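Local coordinates for protein glutathione S-transferase (Natrialba magadii ATCC 43099, PDB 6GZF) that probably transfers glutathione to or from small substrates, as a Xi class glutathione transferase of the glutathionyl-hydroquinone reductase type, at residues Leu58-Ala63 / Arg69-Arg74; Lys77-Ala82 / Arg155-Glu160; Pro190-Val195 / Asp240-Thr245; Pro51-Tyr56 / Asp162-His167. All blocks are in the same frame, centred on the assembly; numbering follows the deposited sequence.

Interaction 1: Leu58-Ala63 / Arg69-Arg74; sequences LYVSYA and RTLVTR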
loop_
_atom_site.group_PDB
_atom_site.type_symbol
_atom_site.label_atom_id
_atom_site.label_comp_id
_atom_site.label_asym_id
_atom_site.label_seq_id
_atom_site.Cartn_x
_atom_site.Cartn_y
_atom_site.Cartn_z
ATOM N N LEU A 58 -24.260 -10.995 -21.293
ATOM C CA LEU A 58 -23.594 -10.186 -20.275
ATOM C C LEU A 58 -22.088 -10.084 -20.509
ATOM O O LEU A 58 -21.415 -11.088 -20.736
ATOM C CB LEU A 58 -23.871 -10.765 -18.885
ATOM C CG LEU A 58 -23.173 -10.107 -17.693
ATOM C CD1 LEU A 58 -23.632 -8.668 -17.519
ATOM C CD2 LEU A 58 -23.419 -10.909 -16.424
ATOM N N TYR A 59 -21.564 -8.863 -20.454
ATOM C CA TYR A 59 -20.128 -8.632 -20.585
ATOM C C TYR A 59 -19.527 -8.206 -19.253
ATOM O O TYR A 59 -19.952 -7.213 -18.668
ATOM C CB TYR A 59 -19.841 -7.570 -21.646
ATOM C CG TYR A 59 -20.214 -7.983 -23.048
ATOM C CD1 TYR A 59 -19.329 -8.704 -23.837
ATOM C CD2 TYR A 59 -21.448 -7.648 -23.586
ATOM C CE1 TYR A 59 -19.664 -9.082 -25.120
ATOM C CE2 TYR A 59 -21.792 -8.022 -24.868
ATOM C CZ TYR A 59 -20.897 -8.739 -25.629
ATOM O OH TYR A 59 -21.231 -9.114 -26.909
ATOM N N VAL A 60 -18.540 -8.955 -18.773
ATOM C CA VAL A 60 -17.920 -8.643 -17.490
ATOM C C VAL A 60 -16.405 -8.782 -17.501
ATOM O O VAL A 60 -15.828 -9.454 -18.357
ATOM C CB VAL A 60 -18.454 -9.549 -16.356
ATOM C CG1 VAL A 60 -19.942 -9.327 -16.128
ATOM C CG2 VAL A 60 -18.155 -11.011 -16.658
ATOM N N SER A 61 -15.777 -8.126 -16.534
ATOM C CA SER A 61 -14.406 -8.422 -16.151
ATOM C C SER A 61 -14.453 -9.004 -14.746
ATOM O O SER A 61 -15.248 -8.560 -13.919
ATOM C CB SER A 61 -13.531 -7.169 -16.195
ATOM O OG SER A 61 -12.268 -7.403 -15.594
ATOM N N TYR A 62 -13.621 -10.003 -14.474
ATOM C CA TYR A 62 -13.590 -10.605 -13.147
ATOM C C TYR A 62 -12.968 -9.655 -12.127
ATOM O O TYR A 62 -13.128 -9.837 -10.921
ATOM C CB TYR A 62 -12.819 -11.926 -13.165
ATOM C CG TYR A 62 -13.638 -13.118 -13.607
ATOM C CD1 TYR A 62 -14.753 -13.523 -12.886
ATOM C CD2 TYR A 62 -13.283 -13.851 -14.731
ATOM C CE1 TYR A 62 -15.501 -14.615 -13.282
ATOM C CE2 TYR A 62 -14.024 -14.945 -15.134
ATOM C CZ TYR A 62 -15.131 -15.324 -14.406
ATOM O OH TYR A 62 -15.873 -16.414 -14.804
ATOM N N ALA A 63 -12.268 -8.639 -12.620
ATOM C CA ALA A 63 -11.547 -7.712 -11.757
ATOM C C ALA A 63 -12.427 -6.559 -11.284
ATOM O O ALA A 63 -12.211 -6.003 -10.206
ATOM C CB ALA A 63 -10.330 -7.175 -12.481
ATOM N N ARG A 69 -20.789 -7.618 -9.295
ATOM C CA ARG A 69 -22.116 -7.564 -8.689
ATOM C C ARG A 69 -23.128 -8.353 -9.512
ATOM O O ARG A 69 -23.954 -9.081 -8.964
ATOM C CB ARG A 69 -22.576 -6.112 -8.535
ATOM C CG ARG A 69 -22.448 -5.572 -7.119
ATOM C CD ARG A 69 -21.913 -4.148 -7.101
ATOM N NE ARG A 69 -22.912 -3.163 -7.505
ATOM C CZ ARG A 69 -23.010 -1.946 -6.978
ATOM N NH1 ARG A 69 -22.173 -1.569 -6.022
ATOM N NH2 ARG A 69 -23.946 -1.109 -7.404
ATOM N N THR A 70 -23.052 -8.208 -10.831
ATOM C CA THR A 70 -23.948 -8.918 -11.735
ATOM C C THR A 70 -23.667 -10.418 -11.729
ATOM O O THR A 70 -24.583 -11.230 -11.845
ATOM C CB THR A 70 -23.828 -8.390 -13.177
ATOM O OG1 THR A 70 -22.525 -8.691 -13.692
ATOM C CG2 THR A 70 -24.049 -6.887 -13.212
ATOM N N LEU A 71 -22.395 -10.778 -11.588
ATOM C CA LEU A 71 -21.986 -12.179 -11.592
ATOM C C LEU A 71 -22.464 -12.916 -10.345
ATOM O O LEU A 71 -22.935 -14.051 -10.431
ATOM C CB LEU A 71 -20.464 -12.291 -11.711
ATOM C CG LEU A 71 -19.858 -11.873 -13.052
ATOM C CD1 LEU A 71 -18.364 -12.157 -13.074
ATOM C CD2 LEU A 71 -20.558 -12.583 -14.201
ATOM N N VAL A 72 -22.336 -12.270 -9.189
ATOM C CA VAL A 72 -22.773 -12.861 -7.928
ATOM C C VAL A 72 -24.283 -13.087 -7.939
ATOM O O VAL A 72 -24.769 -14.123 -7.487
ATOM C CB VAL A 72 -22.383 -11.974 -6.725
ATOM C CG1 VAL A 72 -23.017 -12.494 -5.443
ATOM C CG2 VAL A 72 -20.870 -11.906 -6.587
ATOM N N THR A 73 -25.019 -12.120 -8.480
ATOM C CA THR A 73 -26.470 -12.226 -8.578
ATOM C C THR A 73 -26.878 -13.330 -9.548
ATOM O O THR A 73 -27.758 -14.137 -9.246
ATOM C CB THR A 73 -27.102 -10.898 -9.030
ATOM O OG1 THR A 73 -26.724 -9.855 -8.125
ATOM C CG2 THR A 73 -28.619 -11.013 -9.060
ATOM N N ARG A 74 -26.227 -13.363 -10.708
ATOM C CA ARG A 74 -26.521 -14.357 -11.736
ATOM C C ARG A 74 -26.326 -15.772 -11.207
ATOM O O ARG A 74 -27.095 -16.677 -11.528
ATOM C CB ARG A 74 -25.641 -14.136 -12.969
ATOM C CG ARG A 74 -26.091 -14.914 -14.196
ATOM C CD ARG A 74 -25.103 -14.775 -15.344
ATOM N NE ARG A 74 -23.908 -15.591 -15.142
ATOM C CZ ARG A 74 -23.428 -16.447 -16.039
ATOM N NH1 ARG A 74 -24.038 -16.599 -17.207
ATOM N NH2 ARG A 74 -22.337 -17.150 -15.769
#
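Leu71 and Val60 reach toward each other tip to tip. Leu71 CD1 meets Val60 CG2 at 3.8 Å, and its CD2 touches both methyls of the valine. The Tyr62 side chain crosses that of Leu71 at about a right angle, and its ring meets the leucine obliquely, with Tyr62 CE1 3.8 Å from Leu71 CD1. Leu58 comes in at a slant. Leu58 CG stands anti to the backbone N (chi1 176°), which sends Leu58 CD2 to Leu71 CD2 at 4.0 Å. Thr70 slides past Val60 in the opposite direction. Thr70 OG1 bonds to Ala67 O in its own helix and packs against Val60 CG1 at 3.6 Å. A glycine in place of Leu71 would probably open a gap between helix and strand, taking from Val60 CG2 and the Tyr62 ring the methyl they share. The contact joins strand 56-60 to helix 65-77 in a beta-alpha-beta unit of the thioredoxin-like domain. Strand 84-87 completes the unit and pairs parallel beside strand 56-60. Helices 150-159 and 238-247 pack against other side chains of helix 65-77.

Interaction 2: Lys77-Ala82 / Arg155-Glu160; sequences KGLEDA and RMFDTE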
loop_
_atom_site.group_PDB
_atom_site.type_symbol
_atom_site.label_atom_id
_atom_site.label_comp_id
_atom_site.label_asym_id
_atom_site.label_seq_id
_atom_site.Cartn_x
_atom_site.Cartn_y
_atom_site.Cartn_z
ATOM N N LYS A 77 -29.036 -16.541 -8.387
ATOM C CA LYS A 77 -30.352 -16.742 -8.979
ATOM C C LYS A 77 -30.419 -18.027 -9.796
ATOM O O LYS A 77 -31.492 -18.599 -9.981
ATOM C CB LYS A 77 -30.722 -15.551 -9.863
ATOM C CG LYS A 77 -32.094 -14.983 -9.582
ATOM C CD LYS A 77 -32.189 -14.497 -8.152
ATOM C CE LYS A 77 -33.522 -13.831 -7.895
ATOM N NZ LYS A 77 -34.666 -14.771 -8.037
ATOM N N GLY A 78 -29.266 -18.477 -10.280
ATOM C CA GLY A 78 -29.218 -19.609 -11.184
ATOM C C GLY A 78 -29.678 -19.174 -12.561
ATOM O O GLY A 78 -30.599 -19.755 -13.134
ATOM N N LEU A 79 -29.033 -18.136 -13.084
ATOM C CA LEU A 79 -29.419 -17.555 -14.365
ATOM C C LEU A 79 -28.340 -17.746 -15.426
ATOM O O LEU A 79 -28.380 -17.109 -16.479
ATOM C CB LEU A 79 -29.725 -16.065 -14.200
ATOM C CG LEU A 79 -31.064 -15.710 -13.550
ATOM C CD1 LEU A 79 -31.160 -14.213 -13.291
ATOM C CD2 LEU A 79 -32.221 -16.183 -14.416
ATOM N N GLU A 80 -27.379 -18.621 -15.144
ATOM C CA GLU A 80 -26.288 -18.885 -16.077
ATOM C C GLU A 80 -26.811 -19.482 -17.379
ATOM O O GLU A 80 -26.421 -19.061 -18.468
ATOM C CB GLU A 80 -25.251 -19.824 -15.454
ATOM C CG GLU A 80 -24.789 -19.429 -14.060
ATOM C CD GLU A 80 -25.627 -20.062 -12.965
ATOM O OE1 GLU A 80 -26.801 -20.396 -13.228
ATOM O OE2 GLU A 80 -25.108 -20.229 -11.840
ATOM N N ASP A 81 -27.699 -20.466 -17.257
ATOM C CA ASP A 81 -28.296 -21.112 -18.418
ATOM C C ASP A 81 -29.140 -20.127 -19.220
ATOM O O ASP A 81 -29.226 -20.220 -20.445
ATOM C CB ASP A 81 -29.154 -22.304 -17.988
ATOM C CG ASP A 81 -28.329 -23.449 -17.437
ATOM O OD1 ASP A 81 -27.161 -23.596 -17.854
ATOM O OD2 ASP A 81 -28.849 -24.204 -16.589
ATOM N N ALA A 82 -29.755 -19.180 -18.520
ATOM C CA ALA A 82 -30.637 -18.212 -19.156
ATOM C C ALA A 82 -29.862 -17.038 -19.747
ATOM O O ALA A 82 -30.169 -16.565 -20.840
ATOM C CB ALA A 82 -31.673 -17.711 -18.163
ATOM N N ARG A 155 -30.469 -5.609 -9.996
ATOM C CA ARG A 155 -31.870 -5.527 -9.598
ATOM C C ARG A 155 -32.790 -6.292 -10.547
ATOM O O ARG A 155 -33.639 -7.067 -10.105
ATOM C CB ARG A 155 -32.313 -4.063 -9.515
ATOM C CG ARG A 155 -33.798 -3.874 -9.244
ATOM C CD ARG A 155 -34.208 -4.492 -7.918
ATOM N NE ARG A 155 -33.484 -3.905 -6.794
ATOM C CZ ARG A 155 -33.855 -2.794 -6.168
ATOM N NH1 ARG A 155 -33.137 -2.329 -5.154
ATOM N NH2 ARG A 155 -34.945 -2.146 -6.556
ATOM N N MET A 156 -32.624 -6.079 -11.847
ATOM C CA MET A 156 -33.495 -6.722 -12.823
ATOM C C MET A 156 -33.187 -8.215 -12.953
ATOM O O MET A 156 -34.073 -9.009 -13.272
ATOM C CB MET A 156 -33.392 -6.027 -14.183
ATOM C CG MET A 156 -32.065 -6.193 -14.899
ATOM S SD MET A 156 -32.044 -5.289 -16.461
ATOM C CE MET A 156 -31.827 -3.605 -15.888
ATOM N N PHE A 157 -31.937 -8.596 -12.700
ATOM C CA PHE A 157 -31.584 -10.010 -12.586
ATOM C C PHE A 157 -32.354 -10.632 -11.432
ATOM O O PHE A 157 -32.742 -11.799 -11.472
ATOM C CB PHE A 157 -30.081 -10.197 -12.353
ATOM C CG PHE A 157 -29.251 -10.172 -13.605
ATOM C CD1 PHE A 157 -29.798 -9.791 -14.817
ATOM C CD2 PHE A 157 -27.916 -10.546 -13.565
ATOM C CE1 PHE A 157 -29.027 -9.772 -15.965
ATOM C CE2 PHE A 157 -27.140 -10.532 -14.709
ATOM C CZ PHE A 157 -27.697 -10.145 -15.910
ATOM N N ASP A 158 -32.568 -9.822 -10.402
ATOM C CA ASP A 158 -33.142 -10.273 -9.144
ATOM C C ASP A 158 -34.666 -10.391 -9.189
ATOM O O ASP A 158 -35.235 -11.348 -8.668
ATOM C CB ASP A 158 -32.725 -9.311 -8.028
ATOM C CG ASP A 158 -32.974 -9.870 -6.645
ATOM O OD1 ASP A 158 -33.089 -11.103 -6.506
ATOM O OD2 ASP A 158 -33.043 -9.070 -5.692
ATOM N N THR A 159 -35.324 -9.425 -9.819
ATOM C CA THR A 159 -36.774 -9.310 -9.695
ATOM C C THR A 159 -37.561 -9.567 -10.979
ATOM O O THR A 159 -38.792 -9.564 -10.956
ATOM C CB THR A 159 -37.162 -7.909 -9.181
ATOM O OG1 THR A 159 -36.742 -6.918 -10.127
ATOM C CG2 THR A 159 -36.506 -7.632 -7.839
ATOM N N GLU A 160 -36.871 -9.795 -12.092
ATOM C CA GLU A 160 -37.556 -9.857 -13.383
ATOM C C GLU A 160 -37.389 -11.181 -14.134
ATOM O O GLU A 160 -38.130 -11.452 -15.079
ATOM C CB GLU A 160 -37.082 -8.708 -14.275
ATOM C CG GLU A 160 -37.185 -7.332 -13.628
ATOM C CD GLU A 160 -38.607 -6.970 -13.243
ATOM O OE1 GLU A 160 -39.443 -6.785 -14.152
ATOM O OE2 GLU A 160 -38.890 -6.870 -12.029
#
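The Phe157 ring meets Leu79 obliquely, through methyl CD1. That methyl also sits by the backbone, with Leu79 CD1 3.4 Å from Phe157 O. The side chains are closest where Leu79 CD1 lies 4.3 Å from Phe157 CB. The Asp158 carboxylate is the second flat group. Its CG is anti to the backbone N (chi1 -166°), and Lys77 crosses the side chain at about a right angle. Lys77 CE lies 3.1 Å from Asp158 OD1, but Lys77 NZ stays 4.3 Å from that oxygen, beyond a salt bridge. Bends at chi2 and chi4 carry the ammonium past the carboxylate, to a hydrogen bond with Val169 O. Asp158 OD1 accepts a weak bond from Leu171 N. A methionine in place of Lys77 would probably leave Val169 O without this donor and Asp158 without the nearby positive charge. Gly78, with positive phi, is the C-prime residue of a Schellman motif that ends helix 65-77 and turns the chain toward strand 84-87. Helix 150-159 packs beside this helix end. On strand 136-139, Leu137 touches Met156 and Phe157.

Interaction 3: Pro190-Val195 / Asp240-Thr245; sequences PINNGV and DIAMFT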
loop_
_atom_site.group_PDB
_atom_site.type_symbol
_atom_site.label_atom_id
_atom_site.label_comp_id
_atom_site.label_asym_id
_atom_site.label_seq_id
_atom_site.Cartn_x
_atom_site.Cartn_y
_atom_site.Cartn_z
ATOM N N PRO A 190 -19.098 6.424 0.408
ATOM C CA PRO A 190 -17.899 6.282 1.246
ATOM C C PRO A 190 -17.145 4.967 1.051
ATOM O O PRO A 190 -15.949 4.920 1.333
ATOM C CB PRO A 190 -18.461 6.365 2.667
ATOM C CG PRO A 190 -19.840 5.845 2.543
ATOM C CD PRO A 190 -20.330 6.338 1.215
ATOM N N ILE A 191 -17.822 3.924 0.581
ATOM C CA ILE A 191 -17.195 2.608 0.487
ATOM C C ILE A 191 -16.982 2.140 -0.952
ATOM O O ILE A 191 -15.853 1.850 -1.347
ATOM C CB ILE A 191 -18.019 1.547 1.241
ATOM C CG1 ILE A 191 -18.007 1.838 2.743
ATOM C CG2 ILE A 191 -17.468 0.157 0.977
ATOM C CD1 ILE A 191 -18.973 0.989 3.539
ATOM N N ASN A 192 -18.058 2.062 -1.730
ATOM C CA ASN A 192 -17.966 1.586 -3.109
ATOM C C ASN A 192 -17.122 2.502 -3.995
ATOM O O ASN A 192 -16.226 2.039 -4.700
ATOM C CB ASN A 192 -19.362 1.422 -3.714
ATOM C CG ASN A 192 -20.141 0.284 -3.082
ATOM O OD1 ASN A 192 -19.560 -0.636 -2.504
ATOM N ND2 ASN A 192 -21.462 0.337 -3.195
ATOM N N ASN A 193 -17.411 3.799 -3.954
ATOM C CA ASN A 193 -16.651 4.774 -4.729
ATOM C C ASN A 193 -15.497 5.375 -3.934
ATOM O O ASN A 193 -14.563 5.934 -4.509
ATOM C CB ASN A 193 -17.567 5.894 -5.227
ATOM C CG ASN A 193 -18.223 5.566 -6.552
ATOM O OD1 ASN A 193 -17.648 4.867 -7.387
ATOM N ND2 ASN A 193 -19.432 6.078 -6.758
ATOM N N GLY A 194 -15.571 5.251 -2.613
ATOM C CA GLY A 194 -14.594 5.855 -1.726
ATOM C C GLY A 194 -13.167 5.391 -1.945
ATOM O O GLY A 194 -12.234 6.193 -1.893
ATOM N N VAL A 195 -12.996 4.097 -2.191
ATOM C CA VAL A 195 -11.667 3.525 -2.380
ATOM C C VAL A 195 -10.995 4.050 -3.648
ATOM O O VAL A 195 -9.782 4.254 -3.673
ATOM C CB VAL A 195 -11.720 1.982 -2.429
ATOM C CG1 VAL A 195 -11.901 1.414 -1.031
ATOM C CG2 VAL A 195 -12.837 1.510 -3.348
ATOM N N ASP A 240 -25.861 -6.749 0.474
ATOM C CA ASP A 240 -24.675 -7.518 0.826
ATOM C C ASP A 240 -23.765 -7.718 -0.382
ATOM O O ASP A 240 -22.544 -7.756 -0.245
ATOM C CB ASP A 240 -25.070 -8.873 1.415
ATOM C CG ASP A 240 -26.023 -8.742 2.587
ATOM O OD1 ASP A 240 -27.250 -8.716 2.356
ATOM O OD2 ASP A 240 -25.545 -8.656 3.737
ATOM N N ILE A 241 -24.368 -7.846 -1.560
ATOM C CA ILE A 241 -23.611 -8.046 -2.791
ATOM C C ILE A 241 -22.795 -6.802 -3.140
ATOM O O ILE A 241 -21.650 -6.904 -3.585
ATOM C CB ILE A 241 -24.539 -8.403 -3.971
ATOM C CG1 ILE A 241 -25.350 -9.659 -3.644
ATOM C CG2 ILE A 241 -23.736 -8.608 -5.248
ATOM C CD1 ILE A 241 -26.175 -10.175 -4.801
ATOM N N ALA A 242 -23.387 -5.631 -2.930
ATOM C CA ALA A 242 -22.699 -4.368 -3.169
ATOM C C ALA A 242 -21.492 -4.227 -2.246
ATOM O O ALA A 242 -20.407 -3.842 -2.679
ATOM C CB ALA A 242 -23.653 -3.200 -2.981
ATOM N N MET A 243 -21.693 -4.550 -0.972
ATOM C CA MET A 243 -20.632 -4.474 0.026
ATOM C C MET A 243 -19.537 -5.507 -0.232
ATOM O O MET A 243 -18.349 -5.216 -0.091
ATOM C CB MET A 243 -21.213 -4.671 1.429
ATOM C CG MET A 243 -20.198 -4.549 2.555
ATOM S SD MET A 243 -19.622 -2.861 2.800
ATOM C CE MET A 243 -20.429 -2.453 4.346
ATOM N N PHE A 244 -19.952 -6.711 -0.616
ATOM C CA PHE A 244 -19.041 -7.839 -0.787
ATOM C C PHE A 244 -17.978 -7.611 -1.860
ATOM O O PHE A 244 -16.809 -7.932 -1.656
ATOM C CB PHE A 244 -19.837 -9.106 -1.115
ATOM C CG PHE A 244 -18.991 -10.251 -1.596
ATOM C CD1 PHE A 244 -18.272 -11.024 -0.699
ATOM C CD2 PHE A 244 -18.928 -10.564 -2.943
ATOM C CE1 PHE A 244 -17.496 -12.078 -1.141
ATOM C CE2 PHE A 244 -18.154 -11.617 -3.390
ATOM C CZ PHE A 244 -17.438 -12.375 -2.488
ATOM N N THR A 245 -18.385 -7.061 -2.999
ATOM C CA THR A 245 -17.473 -6.888 -4.126
ATOM C C THR A 245 -16.391 -5.850 -3.838
ATOM O O THR A 245 -15.354 -5.826 -4.500
ATOM C CB THR A 245 -18.231 -6.484 -5.401
ATOM O OG1 THR A 245 -19.037 -5.329 -5.137
ATOM C CG2 THR A 245 -19.128 -7.622 -5.863
#
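Ala242 and Met243, which touch Asn192 and Ile191, sit in a helical turn held by the bond from Phe244 N to Asp240 O, 2.8 Å long. At the start of this turn the Asp240 carboxylate is gripped at both oxygens. OD2 bonds with Tyr274 OH and Leu231 N, and OD1 takes Thr237 N. The last bond, with threonine three residues before aspartate, is one half of a capping box, and is consistent with the N-capping box well known in the C-terminal domain of glutathione transferases. The contact lies inside that helical domain. It joins helix 238-247 to the end of helix 177-192, where the chain makes a wider pi-type turn and is kinked at Pro190 before helix 194-199. Ile191 and Met243 meet at a slant. The Met243 chain leaves with CG anti to the backbone N (chi1 -177°), then bends at chi2 and chi3. This brings Met243 CE to 3.8 Å from Ile191 CD1, while Met243 SD lies 4.1 Å from Ile191 CG2. Ala217 of helix 204-224 packs on Ile191, and Trp221 of the same helix touches Met243. Beside this apolar patch, the amide end of Asn192 comes up to the backbone of Ala242. Arg69 and Ile187 also touch Asn192.

Interaction 4: Pro51-Tyr56 / Asp162-His167; sequences PEAGRY and DEFADH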
loop_
_atom_site.group_PDB
_atom_site.type_symbol
_atom_site.label_atom_id
_atom_site.label_comp_id
_atom_site.label_asym_id
_atom_site.label_seq_id
_atom_site.Cartn_x
_atom_site.Cartn_y
_atom_site.Cartn_z
ATOM N N PRO A 51 -38.259 -10.397 -20.418
ATOM C CA PRO A 51 -37.329 -11.463 -20.028
ATOM C C PRO A 51 -37.538 -12.755 -20.816
ATOM O O PRO A 51 -38.591 -13.385 -20.705
ATOM C CB PRO A 51 -37.642 -11.674 -18.543
ATOM C CG PRO A 51 -39.048 -11.212 -18.384
ATOM C CD PRO A 51 -39.207 -10.068 -19.339
ATOM N N GLU A 52 -36.541 -13.135 -21.607
ATOM C CA GLU A 52 -36.577 -14.403 -22.330
ATOM C C GLU A 52 -35.481 -15.340 -21.830
ATOM O O GLU A 52 -34.637 -14.951 -21.024
ATOM C CB GLU A 52 -36.438 -14.175 -23.837
ATOM C CG GLU A 52 -37.605 -13.428 -24.462
ATOM C CD GLU A 52 -37.499 -13.343 -25.972
ATOM O OE1 GLU A 52 -37.974 -12.344 -26.551
ATOM O OE2 GLU A 52 -36.942 -14.281 -26.581
ATOM N N ALA A 53 -35.495 -16.576 -22.321
ATOM C CA ALA A 53 -34.618 -17.617 -21.797
ATOM C C ALA A 53 -33.233 -17.627 -22.440
ATOM O O ALA A 53 -32.254 -17.979 -21.793
ATOM C CB ALA A 53 -35.274 -18.978 -21.961
ATOM N N GLY A 54 -33.146 -17.257 -23.712
ATOM C CA GLY A 54 -31.867 -17.258 -24.400
ATOM C C GLY A 54 -31.683 -16.032 -25.268
ATOM O O GLY A 54 -31.477 -16.138 -26.478
ATOM N N ARG A 55 -31.746 -14.864 -24.641
ATOM C CA ARG A 55 -31.776 -13.608 -25.375
ATOM C C ARG A 55 -30.685 -12.629 -24.950
ATOM O O ARG A 55 -29.959 -12.097 -25.789
ATOM C CB ARG A 55 -33.146 -12.950 -25.211
ATOM C CG ARG A 55 -33.291 -11.643 -25.957
ATOM C CD ARG A 55 -34.649 -11.014 -25.712
ATOM N NE ARG A 55 -34.760 -9.709 -26.357
ATOM C CZ ARG A 55 -35.847 -8.945 -26.313
ATOM N NH1 ARG A 55 -36.921 -9.355 -25.652
ATOM N NH2 ARG A 55 -35.859 -7.772 -26.929
ATOM N N TYR A 56 -30.571 -12.393 -23.647
ATOM C CA TYR A 56 -29.687 -11.350 -23.138
ATOM C C TYR A 56 -28.282 -11.861 -22.825
ATOM O O TYR A 56 -28.111 -12.924 -22.229
ATOM C CB TYR A 56 -30.303 -10.704 -21.895
ATOM C CG TYR A 56 -31.680 -10.128 -22.144
ATOM C CD1 TYR A 56 -31.833 -8.867 -22.707
ATOM C CD2 TYR A 56 -32.824 -10.846 -21.822
ATOM C CE1 TYR A 56 -33.089 -8.337 -22.939
ATOM C CE2 TYR A 56 -34.084 -10.323 -22.051
ATOM C CZ TYR A 56 -34.210 -9.067 -22.609
ATOM O OH TYR A 56 -35.461 -8.539 -22.840
ATOM N N ASP A 162 -37.696 -14.377 -12.889
ATOM C CA ASP A 162 -38.159 -15.458 -12.019
ATOM C C ASP A 162 -38.586 -16.708 -12.785
ATOM O O ASP A 162 -38.561 -17.813 -12.243
ATOM C CB ASP A 162 -39.321 -14.977 -11.146
ATOM C CG ASP A 162 -38.853 -14.292 -9.876
ATOM O OD1 ASP A 162 -37.764 -14.644 -9.377
ATOM O OD2 ASP A 162 -39.575 -13.404 -9.376
ATOM N N GLU A 163 -38.976 -16.530 -14.041
ATOM C CA GLU A 163 -39.469 -17.637 -14.852
ATOM C C GLU A 163 -38.343 -18.578 -15.273
ATOM O O GLU A 163 -38.575 -19.754 -15.557
ATOM C CB GLU A 163 -40.201 -17.099 -16.087
ATOM C CG GLU A 163 -40.852 -18.164 -16.956
ATOM C CD GLU A 163 -41.796 -17.577 -17.988
ATOM O OE1 GLU A 163 -42.396 -16.516 -17.712
ATOM O OE2 GLU A 163 -41.937 -18.174 -19.075
ATOM N N PHE A 164 -37.117 -18.064 -15.292
ATOM C CA PHE A 164 -35.994 -18.812 -15.845
ATOM C C PHE A 164 -34.896 -19.083 -14.820
ATOM O O PHE A 164 -33.906 -19.750 -15.122
ATOM C CB PHE A 164 -35.420 -18.061 -17.045
ATOM C CG PHE A 164 -36.468 -17.568 -18.000
ATOM C CD1 PHE A 164 -37.031 -18.422 -18.932
ATOM C CD2 PHE A 164 -36.902 -16.252 -17.955
ATOM C CE1 PHE A 164 -37.999 -17.974 -19.809
ATOM C CE2 PHE A 164 -37.871 -15.798 -18.829
ATOM C CZ PHE A 164 -38.419 -16.660 -19.757
ATOM N N ALA A 165 -35.074 -18.569 -13.608
ATOM C CA ALA A 165 -34.124 -18.814 -12.531
ATOM C C ALA A 165 -34.263 -20.240 -12.010
ATOM O O ALA A 165 -35.368 -20.783 -11.956
ATOM C CB ALA A 165 -34.325 -17.811 -11.406
ATOM N N ASP A 166 -33.143 -20.846 -11.629
ATOM C CA ASP A 166 -33.152 -22.220 -11.139
ATOM C C ASP A 166 -33.315 -22.285 -9.623
ATOM O O ASP A 166 -33.700 -23.318 -9.077
ATOM C CB ASP A 166 -31.870 -22.947 -11.553
ATOM C CG ASP A 166 -31.762 -23.130 -13.054
ATOM O OD1 ASP A 166 -32.800 -23.037 -13.742
ATOM O OD2 ASP A 166 -30.638 -23.370 -13.543
ATOM N N HIS A 167 -33.022 -21.179 -8.948
ATOM C CA HIS A 167 -33.098 -21.138 -7.492
ATOM C C HIS A 167 -34.177 -20.179 -7.007
ATOM O O HIS A 167 -34.340 -19.085 -7.548
ATOM C CB HIS A 167 -31.746 -20.739 -6.899
ATOM C CG HIS A 167 -30.611 -21.610 -7.341
ATOM N ND1 HIS A 167 -29.571 -21.141 -8.111
ATOM C CD2 HIS A 167 -30.357 -22.922 -7.121
ATOM C CE1 HIS A 167 -28.722 -22.125 -8.346
ATOM N NE2 HIS A 167 -29.175 -23.216 -7.758
#
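Phe164 lays its ring against the backbone of Pro51, Glu52 and Ala53, where two surface loops meet. One loop leads into strand 56-60 of the thioredoxin-like sheet. The other follows helix 150-159, on the way to the helical domain. The Phe164 ring stands anti to its own carbonyl carbon (chi1 -46°), and chi2 of -81° turns it across the opposing loop. One face takes Ala53 N and Glu52 C, each 3.8 Å above the plane and offset toward the rim. Glu163 CB lies over the opposite face. Ala53 CB touches Phe164 CD1 at 3.5 Å, and Pro51 CB is 4.1 Å from Phe164 CE2. Within the first loop Arg55 is fully extended. Arg55 NH1 reaches back to Glu52 OE1 in a 3.3 Å salt bridge, and its NE pairs with Asp139 on strand 136-139. Glu52 CB points away from the other loop. At the ring edge, near its plane, Pro51 O lies 3.1 Å from Phe164 CE2.

Overall arrangement
Helix 65-77 links the first three contacts. Interactions 1 and 2 have centres 12 Å apart and touch where Thr73 CG2 packs on Phe157 CB at 3.7 Å. Interaction 3 has its centre 15 Å from that of interaction 1. Arg69 and Thr73 of the helix pack on Asn192, Ile241 and Thr245 of interaction 3, and this packing joins the two domains. Interaction 4 lies at the surface, its centre 6 Å from that of interaction 2; Lys77 and Gly78 probably bond there to the backbone of 162-167. Interaction 1 lies close to the predicted glutathione site: Thr70 and Val60 side chains are about 5 Å from those of Ser150 and Val134. Interaction 3 has Asn192 about 7 Å from Tyr196, a predicted active-site residue, side chain to side chain.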